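Local coordinates for protein lovastatin nonaketide synthase mokA (Monascus pilosus, PDB 6AD3) that builds the nonaketide precursor of monacolin K (lovastatin) as an iterative type I polyketide synthase, of which this chain is the condensation domain, at residues A[120-123]-A[124-128]; A[168-171]-A[172-176]; A[219-222]-A[223-227]; A[443-446]-A[447-450]. The protein carries 1 engineered substitution. All coordinates share one frame; numbering follows the deposited sequence.

Contact 1. Residues A[120-123]-A[124-128]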
loop_
_atom_site.group_PDB
_atom_site.type_symbol
_atom_site.label_atom_id
_atom_site.label_comp_id
_atom_site.label_asym_id
_atom_site.label_seq_id
_atom_site.Cartn_x
_atom_site.Cartn_y
_atom_site.Cartn_z
ATOM N N ARG A 120 0.449 -22.767 10.257
ATOM C CA ARG A 120 0.402 -22.701 11.718
ATOM C C ARG A 120 1.757 -22.315 12.344
ATOM O O ARG A 120 1.812 -21.590 13.336
ATOM C CB ARG A 120 -0.157 -24.020 12.321
ATOM C CG ARG A 120 -1.661 -24.140 12.150
ATOM C CD ARG A 120 -2.246 -25.301 12.969
ATOM N NE ARG A 120 -1.485 -26.540 12.839
ATOM C CZ ARG A 120 -1.714 -27.478 11.923
ATOM N NH1 ARG A 120 -2.762 -27.388 11.116
ATOM N NH2 ARG A 120 -0.952 -28.559 11.884
ATOM N N ALA A 121 2.844 -22.758 11.721
ATOM C CA ALA A 121 4.185 -22.469 12.205
ATOM C C ALA A 121 4.558 -21.025 11.954
ATOM O O ALA A 121 5.172 -20.399 12.822
ATOM C CB ALA A 121 5.206 -23.407 11.569
ATOM N N VAL A 122 4.046 -20.450 10.859
ATOM C CA VAL A 122 4.229 -19.020 10.583
ATOM C C VAL A 122 3.500 -18.203 11.632
ATOM O O VAL A 122 4.088 -17.265 12.213
ATOM C CB VAL A 122 3.726 -18.619 9.173
ATOM C CG1 VAL A 122 3.781 -17.127 8.986
ATOM C CG2 VAL A 122 4.528 -19.314 8.083
ATOM N N LEU A 123 2.275 -18.621 11.974
ATOM C CA LEU A 123 1.516 -17.952 13.027
ATOM C C LEU A 123 2.240 -17.977 14.385
ATOM O O LEU A 123 2.230 -17.002 15.119
ATOM C CB LEU A 123 0.125 -18.557 13.139
ATOM C CG LEU A 123 -0.861 -18.329 12.003
ATOM C CD1 LEU A 123 -2.194 -18.986 12.339
ATOM C CD2 LEU A 123 -1.097 -16.856 11.686
ATOM N N ARG A 124 2.795 -19.130 14.745
ATOM C CA ARG A 124 3.545 -19.285 15.976
ATOM C C ARG A 124 4.851 -18.489 16.012
ATOM O O ARG A 124 5.217 -17.937 17.072
ATOM C CB ARG A 124 3.867 -20.756 16.190
ATOM C CG ARG A 124 4.801 -21.038 17.322
ATOM C CD ARG A 124 4.705 -22.520 17.705
ATOM N NE ARG A 124 4.710 -23.390 16.519
ATOM C CZ ARG A 124 3.632 -23.993 15.989
ATOM N NH1 ARG A 124 2.420 -23.871 16.540
ATOM N NH2 ARG A 124 3.777 -24.726 14.898
ATOM N N ARG A 125 5.557 -18.423 14.880
ATOM C CA ARG A 125 6.867 -17.756 14.825
ATOM C C ARG A 125 6.820 -16.297 15.171
ATOM O O ARG A 125 7.807 -15.743 15.711
ATOM C CB ARG A 125 7.503 -17.913 13.413
ATOM C CG ARG A 125 8.380 -19.152 13.301
ATOM C CD ARG A 125 8.688 -19.483 11.850
ATOM N NE ARG A 125 9.401 -18.391 11.200
ATOM C CZ ARG A 125 10.686 -18.115 11.398
ATOM N NH1 ARG A 125 11.452 -18.925 12.161
ATOM N NH2 ARG A 125 11.232 -17.153 10.719
ATOM N N HIS A 126 5.777 -15.612 14.695
ATOM C CA HIS A 126 5.745 -14.154 14.701
ATOM C C HIS A 126 4.755 -13.624 15.728
ATOM O O HIS A 126 3.543 -13.821 15.616
ATOM C CB HIS A 126 5.384 -13.645 13.308
ATOM C CG HIS A 126 6.401 -13.984 12.279
ATOM N ND1 HIS A 126 6.336 -15.130 11.508
ATOM C CD2 HIS A 126 7.635 -13.480 12.088
ATOM C CE1 HIS A 126 7.432 -15.213 10.767
ATOM N NE2 HIS A 126 8.211 -14.197 11.075
ATOM N N GLU A 127 5.282 -12.868 16.665
ATOM C CA GLU A 127 4.484 -12.275 17.709
ATOM C C GLU A 127 3.307 -11.481 17.161
ATOM O O GLU A 127 2.227 -11.522 17.721
ATOM C CB GLU A 127 5.356 -11.380 18.577
ATOM C CG GLU A 127 6.186 -12.130 19.584
ATOM C CD GLU A 127 7.115 -11.236 20.379
ATOM O OE1 GLU A 127 6.953 -10.021 20.373
ATOM O OE2 GLU A 127 7.873 -11.788 21.172
ATOM N N ILE A 128 3.522 -10.748 16.073
ATOM C CA ILE A 128 2.501 -9.845 15.536
ATOM C C ILE A 128 1.284 -10.644 15.024
ATOM O O ILE A 128 0.199 -10.120 14.953
ATOM C CB ILE A 128 3.095 -8.918 14.433
ATOM C CG1 ILE A 128 2.106 -7.824 14.023
ATOM C CG2 ILE A 128 3.500 -9.701 13.202
ATOM C CD1 ILE A 128 1.671 -6.919 15.159
#

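Contact 2. Residues A[168-171]-A[172-176]. Engineered in segment 172-176: Trp173 (natural residue Arg).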
loop_
_atom_site.group_PDB
_atom_site.type_symbol
_atom_site.label_atom_id
_atom_site.label_comp_id
_atom_site.label_asym_id
_atom_site.label_seq_id
_atom_site.Cartn_x
_atom_site.Cartn_y
_atom_site.Cartn_z
ATOM N N ALA A 168 -14.854 -20.228 -5.040
ATOM C CA ALA A 168 -13.647 -19.626 -4.482
ATOM C C ALA A 168 -13.744 -18.089 -4.462
ATOM O O ALA A 168 -13.464 -17.467 -3.431
ATOM C CB ALA A 168 -12.425 -20.068 -5.243
ATOM N N GLU A 169 -14.185 -17.494 -5.569
ATOM C CA GLU A 169 -14.308 -16.054 -5.662
ATOM C C GLU A 169 -15.348 -15.541 -4.674
ATOM O O GLU A 169 -15.157 -14.516 -4.004
ATOM C CB GLU A 169 -14.639 -15.610 -7.094
ATOM C CG GLU A 169 -13.464 -15.718 -8.036
ATOM C CD GLU A 169 -13.780 -15.216 -9.453
ATOM O OE1 GLU A 169 -14.509 -14.228 -9.573
ATOM O OE2 GLU A 169 -13.162 -15.690 -10.420
ATOM N N GLU A 170 -16.404 -16.302 -4.481
ATOM C CA GLU A 170 -17.413 -15.922 -3.512
ATOM C C GLU A 170 -16.812 -15.894 -2.097
ATOM O O GLU A 170 -17.058 -14.963 -1.323
ATOM C CB GLU A 170 -18.611 -16.886 -3.602
ATOM C CG GLU A 170 -19.678 -16.617 -2.580
ATOM C CD GLU A 170 -20.844 -17.598 -2.678
ATOM O OE1 GLU A 170 -21.182 -18.219 -1.644
ATOM O OE2 GLU A 170 -21.398 -17.758 -3.784
ATOM N N GLY A 171 -16.027 -16.910 -1.771
ATOM C CA GLY A 171 -15.353 -16.962 -0.486
ATOM C C GLY A 171 -14.427 -15.752 -0.310
ATOM O O GLY A 171 -14.321 -15.198 0.768
ATOM N N TYR A 172 -13.668 -15.453 -1.351
ATOM C CA TYR A 172 -12.768 -14.286 -1.352
ATOM C C TYR A 172 -13.507 -13.000 -0.997
ATOM O O TYR A 172 -13.105 -12.279 -0.107
ATOM C CB TYR A 172 -12.063 -14.168 -2.706
ATOM C CG TYR A 172 -11.258 -12.886 -2.844
ATOM C CD1 TYR A 172 -9.924 -12.814 -2.408
ATOM C CD2 TYR A 172 -11.850 -11.725 -3.321
ATOM C CE1 TYR A 172 -9.188 -11.641 -2.523
ATOM C CE2 TYR A 172 -11.112 -10.530 -3.402
ATOM C CZ TYR A 172 -9.799 -10.498 -2.971
ATOM O OH TYR A 172 -9.051 -9.323 -3.091
ATOM N N TRP A 173 -14.602 -12.721 -1.687
ATOM C CA TRP A 173 -15.354 -11.499 -1.423
ATOM C C TRP A 173 -16.046 -11.495 -0.050
ATOM O O TRP A 173 -16.220 -10.430 0.560
ATOM C CB TRP A 173 -16.338 -11.207 -2.569
ATOM C CG TRP A 173 -15.650 -10.843 -3.850
ATOM C CD1 TRP A 173 -15.463 -11.644 -4.940
ATOM C CD2 TRP A 173 -14.869 -9.665 -4.089
ATOM N NE1 TRP A 173 -14.758 -10.958 -5.910
ATOM C CE2 TRP A 173 -14.313 -9.781 -5.374
ATOM C CE3 TRP A 173 -14.633 -8.495 -3.355
ATOM C CZ2 TRP A 173 -13.476 -8.799 -5.915
ATOM C CZ3 TRP A 173 -13.822 -7.519 -3.886
ATOM C CH2 TRP A 173 -13.229 -7.682 -5.139
ATOM N N GLN A 174 -16.318 -12.678 0.514
ATOM C CA GLN A 174 -16.736 -12.750 1.921
ATOM C C GLN A 174 -15.598 -12.343 2.889
ATOM O O GLN A 174 -15.815 -11.578 3.844
ATOM C CB GLN A 174 -17.233 -14.174 2.280
ATOM C CG GLN A 174 -18.583 -14.529 1.674
ATOM C CD GLN A 174 -18.840 -16.054 1.605
ATOM O OE1 GLN A 174 -19.708 -16.509 0.851
ATOM N NE2 GLN A 174 -18.073 -16.835 2.368
ATOM N N LEU A 175 -14.365 -12.729 2.550
ATOM C CA LEU A 175 -13.198 -12.374 3.374
ATOM C C LEU A 175 -12.902 -10.869 3.303
ATOM O O LEU A 175 -12.548 -10.262 4.302
ATOM C CB LEU A 175 -11.972 -13.186 2.965
ATOM C CG LEU A 175 -11.993 -14.682 3.272
ATOM C CD1 LEU A 175 -10.797 -15.375 2.632
ATOM C CD2 LEU A 175 -12.006 -14.967 4.769
ATOM N N VAL A 176 -13.274 -10.246 2.195
ATOM C CA VAL A 176 -13.159 -8.814 2.050
ATOM C C VAL A 176 -14.037 -8.085 3.058
ATOM O O VAL A 176 -13.669 -7.010 3.552
ATOM C CB VAL A 176 -13.440 -8.365 0.577
ATOM C CG1 VAL A 176 -13.619 -6.863 0.466
ATOM C CG2 VAL A 176 -12.308 -8.825 -0.308
HETATM O O HOH W 1 -14.229 -11.910 -8.491
#

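Contact 3. Residues A[219-222]-A[223-227]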
loop_
_atom_site.group_PDB
_atom_site.type_symbol
_atom_site.label_atom_id
_atom_site.label_comp_id
_atom_site.label_asym_id
_atom_site.label_seq_id
_atom_site.Cartn_x
_atom_site.Cartn_y
_atom_site.Cartn_z
ATOM N N ILE A 219 4.996 -14.017 4.163
ATOM C CA ILE A 219 4.171 -15.178 4.567
ATOM C C ILE A 219 4.269 -16.295 3.517
ATOM O O ILE A 219 4.435 -17.484 3.864
ATOM C CB ILE A 219 2.690 -14.756 4.758
ATOM C CG1 ILE A 219 2.572 -13.912 6.039
ATOM C CG2 ILE A 219 1.784 -15.970 4.798
ATOM C CD1 ILE A 219 1.294 -13.113 6.163
ATOM N N PHE A 220 4.094 -15.931 2.239
ATOM C CA PHE A 220 4.152 -16.906 1.161
ATOM C C PHE A 220 5.518 -17.585 1.184
ATOM O O PHE A 220 5.622 -18.798 1.107
ATOM C CB PHE A 220 3.936 -16.239 -0.200
ATOM C CG PHE A 220 2.484 -16.133 -0.648
ATOM C CD1 PHE A 220 1.643 -15.092 -0.176
ATOM C CD2 PHE A 220 2.018 -16.899 -1.740
ATOM C CE1 PHE A 220 0.346 -14.868 -0.736
ATOM C CE2 PHE A 220 0.737 -16.633 -2.319
ATOM C CZ PHE A 220 -0.021 -15.515 -1.936
ATOM N N VAL A 221 6.575 -16.794 1.255
ATOM C CA VAL A 221 7.926 -17.331 1.225
ATOM C C VAL A 221 8.240 -18.257 2.415
ATOM O O VAL A 221 8.839 -19.312 2.245
ATOM C CB VAL A 221 8.949 -16.161 1.088
ATOM C CG1 VAL A 221 10.339 -16.611 1.437
ATOM C CG2 VAL A 221 8.875 -15.604 -0.301
ATOM N N GLU A 222 7.815 -17.877 3.622
ATOM C CA GLU A 222 8.005 -18.736 4.782
ATOM C C GLU A 222 7.197 -20.009 4.671
ATOM O O GLU A 222 7.716 -21.098 4.927
ATOM C CB GLU A 222 7.698 -18.002 6.083
ATOM C CG GLU A 222 8.768 -16.963 6.464
ATOM C CD GLU A 222 8.737 -16.548 7.946
ATOM O OE1 GLU A 222 9.627 -15.784 8.329
ATOM O OE2 GLU A 222 7.947 -17.085 8.739
ATOM N N ALA A 223 5.954 -19.886 4.229
ATOM C CA ALA A 223 5.068 -21.035 4.114
ATOM C C ALA A 223 5.554 -22.031 3.046
ATOM O O ALA A 223 5.588 -23.235 3.297
ATOM C CB ALA A 223 3.659 -20.576 3.785
ATOM N N SER A 224 6.066 -21.502 1.946
ATOM C CA SER A 224 6.640 -22.313 0.881
ATOM C C SER A 224 7.839 -23.099 1.395
ATOM O O SER A 224 7.969 -24.317 1.123
ATOM C CB SER A 224 7.086 -21.420 -0.280
ATOM O OG SER A 224 7.704 -22.190 -1.324
ATOM N N GLN A 225 8.765 -22.389 2.030
ATOM C CA GLN A 225 9.976 -23.042 2.526
ATOM C C GLN A 225 9.616 -24.109 3.543
ATOM O O GLN A 225 10.137 -25.220 3.495
ATOM C CB GLN A 225 10.916 -22.028 3.148
ATOM C CG GLN A 225 11.642 -21.190 2.141
ATOM C CD GLN A 225 12.544 -20.224 2.795
ATOM O OE1 GLN A 225 13.745 -20.488 2.958
ATOM N NE2 GLN A 225 11.972 -19.135 3.263
ATOM N N LEU A 226 8.707 -23.785 4.471
ATOM C CA LEU A 226 8.334 -24.750 5.516
ATOM C C LEU A 226 7.656 -25.967 4.919
ATOM O O LEU A 226 8.023 -27.104 5.212
ATOM C CB LEU A 226 7.415 -24.126 6.538
ATOM C CG LEU A 226 8.093 -23.192 7.535
ATOM C CD1 LEU A 226 7.090 -22.296 8.202
ATOM C CD2 LEU A 226 8.921 -23.938 8.571
ATOM N N TYR A 227 6.758 -25.728 3.977
ATOM C CA TYR A 227 6.117 -26.814 3.255
ATOM C C TYR A 227 7.162 -27.712 2.592
ATOM O O TYR A 227 7.023 -28.937 2.576
ATOM C CB TYR A 227 5.165 -26.248 2.213
ATOM C CG TYR A 227 4.392 -27.286 1.418
ATOM C CD1 TYR A 227 4.949 -27.909 0.317
ATOM C CD2 TYR A 227 3.086 -27.571 1.732
ATOM C CE1 TYR A 227 4.218 -28.839 -0.431
ATOM C CE2 TYR A 227 2.351 -28.487 1.012
ATOM C CZ TYR A 227 2.900 -29.094 -0.093
ATOM O OH TYR A 227 2.147 -30.020 -0.813
#

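Contact 4. Residues A[443-446]-A[447-450]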
loop_
_atom_site.group_PDB
_atom_site.type_symbol
_atom_site.label_atom_id
_atom_site.label_comp_id
_atom_site.label_asym_id
_atom_site.label_seq_id
_atom_site.Cartn_x
_atom_site.Cartn_y
_atom_site.Cartn_z
ATOM N N GLN A 443 9.227 -10.706 -7.158
ATOM C CA GLN A 443 8.768 -11.835 -7.943
ATOM C C GLN A 443 7.761 -12.630 -7.157
ATOM O O GLN A 443 8.119 -13.310 -6.184
ATOM C CB GLN A 443 9.947 -12.732 -8.361
ATOM C CG GLN A 443 10.622 -12.324 -9.660
ATOM C CD GLN A 443 11.937 -13.055 -9.853
ATOM O OE1 GLN A 443 11.965 -14.169 -10.398
ATOM N NE2 GLN A 443 13.002 -12.525 -9.256
ATOM N N ALA A 444 6.496 -12.557 -7.604
ATOM C CA ALA A 444 5.384 -13.341 -7.037
ATOM C C ALA A 444 5.748 -14.825 -6.859
ATOM O O ALA A 444 5.427 -15.425 -5.858
ATOM C CB ALA A 444 4.136 -13.215 -7.925
ATOM N N GLU A 445 6.507 -15.369 -7.799
ATOM C CA GLU A 445 6.740 -16.805 -7.880
ATOM C C GLU A 445 7.748 -17.275 -6.793
ATOM O O GLU A 445 7.856 -18.491 -6.480
ATOM C CB GLU A 445 7.245 -17.140 -9.313
ATOM C CG GLU A 445 7.922 -18.511 -9.466
ATOM C CD GLU A 445 8.431 -18.785 -10.879
ATOM O OE1 GLU A 445 8.407 -19.965 -11.303
ATOM O OE2 GLU A 445 8.860 -17.832 -11.568
ATOM N N SER A 446 8.462 -16.323 -6.178
ATOM C CA SER A 446 9.381 -16.677 -5.082
ATOM C C SER A 446 8.630 -17.349 -3.922
ATOM O O SER A 446 9.199 -18.149 -3.201
ATOM C CB SER A 446 10.097 -15.439 -4.591
ATOM O OG SER A 446 10.881 -14.943 -5.640
ATOM N N GLY A 447 7.329 -17.040 -3.800
ATOM C CA GLY A 447 6.446 -17.697 -2.785
ATOM C C GLY A 447 5.554 -18.817 -3.321
ATOM O O GLY A 447 4.575 -19.157 -2.709
ATOM N N SER A 448 5.976 -19.497 -4.381
ATOM C CA SER A 448 5.183 -20.655 -4.901
ATOM C C SER A 448 5.278 -21.833 -3.985
ATOM O O SER A 448 6.259 -21.989 -3.323
ATOM C CB SER A 448 5.644 -21.053 -6.255
ATOM O OG SER A 448 5.600 -19.940 -7.068
ATOM N N ILE A 449 4.194 -22.615 -3.891
ATOM C CA ILE A 449 4.001 -23.552 -2.774
ATOM C C ILE A 449 3.772 -24.931 -3.327
ATOM O O ILE A 449 2.861 -25.136 -4.139
ATOM C CB ILE A 449 2.777 -23.197 -1.904
ATOM C CG1 ILE A 449 2.970 -21.876 -1.191
ATOM C CG2 ILE A 449 2.486 -24.299 -0.902
ATOM C CD1 ILE A 449 1.709 -21.338 -0.554
ATOM N N GLY A 450 4.619 -25.870 -2.927
ATOM C CA GLY A 450 4.492 -27.247 -3.362
ATOM C C GLY A 450 4.663 -27.354 -4.859
ATOM O O GLY A 450 5.598 -26.781 -5.429
#

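Contact 1. Residues A[120-123]-A[124-128]
With chi1 at -64°, His126 carries its imidazole beside its own backbone N, and the ring edge turns back to Val122. ND1 there donates to Val122 O at 3.2 Å, nearly straight at 161° and close to the ring plane, which fixes the ring's rotation. The backbone N of His126 adds only a weak bond to the same carbonyl oxygen, 3.4 Å from Val122 O. CG1 of Val122 lies 4.1 Å from His126 ND1, the two side chains crossing at a slant. Arg124 takes another course: CG is anti to the backbone N (chi1 172°) and the chain bends at chi3, folding the guanidinium back over the preceding turn. Arg120 O lies over one face of that group, toward its rim, and NH2 of Arg124 comes within 3.5 Å of Ala121 CA. Arg124 N also donates to Arg120 O (3.0 Å), and Arg125 N to Ala121 O (2.9 Å). The guanidinium of Arg125 finds its partners beyond these segments, a salt bridge to Glu222 and a bond to the carbonyl of Asp233. The His126 imidazole thus makes a side-chain-to-backbone bond reaching back four residues at the C-terminal end of helix 112-125, where the chain leaves the helix.

Contact 2. Residues A[168-171]-A[172-176]
Helix 165-176 is the connecting helix of a beta-alpha-beta unit between strands 157-161 and 188-195, and within it Glu169 meets Trp173 one turn on. The indole belongs to an engineered residue, arginine in the natural sequence. Its NE1 donates to a water at 2.8 Å, lying at the ring edge and in its plane, and that water donates to Glu169 OE1 at 2.6 Å, so carboxylate and indole are joined through solvent. OE2 of Glu169 has a salt bridge with Arg165. Chi1 of -68° sets the Trp173 ring beside its own backbone N, where CD1 comes 3.0 Å from Glu169 O. CD2 of Tyr172 sits over the centre of one indole face, 3.6 Å above it. The parallel crossover places the inner side of this helix on the sheet: Ala168, Tyr172 and Leu175 pack on strand 199-206, and Tyr172 OH bonds to Thr460 and to the carbonyl of Thr101. Along the backbone, Trp173 N donates to Glu169 O at 3.0 Å. Leu175 N donates to Gly171 O at 3.0 Å. CG of Leu175 rests 3.5 Å from Gly171 O.

Contact 3. Residues A[219-222]-A[223-227]
Polar contacts centre on Val221 O, which Gln225 grips twice. The backbone N of Gln225 donates to Val221 O at 3.1 Å in the usual helical manner, and the side-chain NE2 adds a second bond to Val221 O at 3.3 Å. The two donors arrive from opposite faces of the carbonyl plane. NE2 stands well above that plane, 63° out of it, yet the oxygen lies almost exactly in the plane of the Gln225 amide, with an N-H...O angle of 158°. A first torsion of -75° brings CG of Gln225 beside its own N and lets the extended chain return along the helix.

Further i to i+4 bonds hold the backbone, from Ala223 N to Ile219 O, Ser224 N to Phe220 O and Leu226 N to Glu222 O, each 2.9 Å.

Van der Waals contacts of side-chain carbons with polar atoms of the neighbouring turn have the same spacing. Val221 and Gln225 lie side by side and point the same way, with CG1 of Val221 3.5 Å from Gln225 NE2. CB of Ala223 approaches Ile219 O to 3.2 Å, and the Leu226 branch stays beside Glu222 O, CD1 being 3.5 Å from it.

Helix 213-227 has different neighbours round its circumference. Glu222, Ala223 and Leu226 pack on helix 112-125, the Glu222 side chain lying on Val122 with its carboxylate turned to the end of that helix, at Arg125. Ile219 and Phe220 rest on strand 199-206, Phe220 also reaching strand 100-107 and meeting Phe202 edge-to-face, while Ser224 OG probably hydrogen-bonds to Ser448 O of the loop after strand 435-440.

Contact 4. Residues A[443-446]-A[447-450]
Ser448 turns its hydroxyl back toward Glu445, and the two side chains meet where OG comes 3.6 Å from Glu445 CG. The hydroxyl donates to Glu445 O at 2.7 Å, a position it reaches because chi1 of -55° sets OG beside the Ser448 backbone N. That N donates to the same oxygen, Glu445 O, at 3.0 Å, but from well above the carbonyl plane, 63° out of it, whereas OG lies much nearer the plane. One carbonyl is thus held by both the backbone and the side chain of the residue three positions on. Glu445 directs its own chain differently: CG lies anti to the backbone N (chi1 163°) and the rest runs extended, so its aliphatic part passes the Ser448 hydroxyl. Ser446 turns back along its own segment, its OG making a weak bond to Gln443 O at 3.3 Å. Gly447 N donates to Ala444 O at 3.2 Å, another i to i+3 bond, in keeping with the short 3-10 turn that begins at Ala444, before the chain becomes extended at Ser448 and Ile449. This turn belongs to the surface connection between strand 435-440 of the six-stranded sheet and strand 453-460 at one edge of the five-stranded sheet. Ala444 and Ser448 pack on Met454 and Glu445 on Lys453, both at the start of strand 453-460, while Val221 of helix 213-227 packs on the Ser446 carbonyl.

In the fold
The four contacts follow one another along the chain without interleaving, all within the condensation domain. Contacts 1 and 3, with centres about 12 Å apart, join helices 112-125 and 213-227, where Val122 packs on Leu226. Contact 4, centred about 9 Å from contact 3, adds the loop between strands 435-440 and 453-460, where Tyr227 packs on Gly450 and Phe220 on Gly447. Contact 2 stands apart, over 20 Å between centres from each of the others, on helix 165-176 against the same five-stranded sheet that helix 213-227 packs on. That loop links this sheet to the six-stranded one, so helix packing and inter-sheet connection meet at contacts 3 and 4.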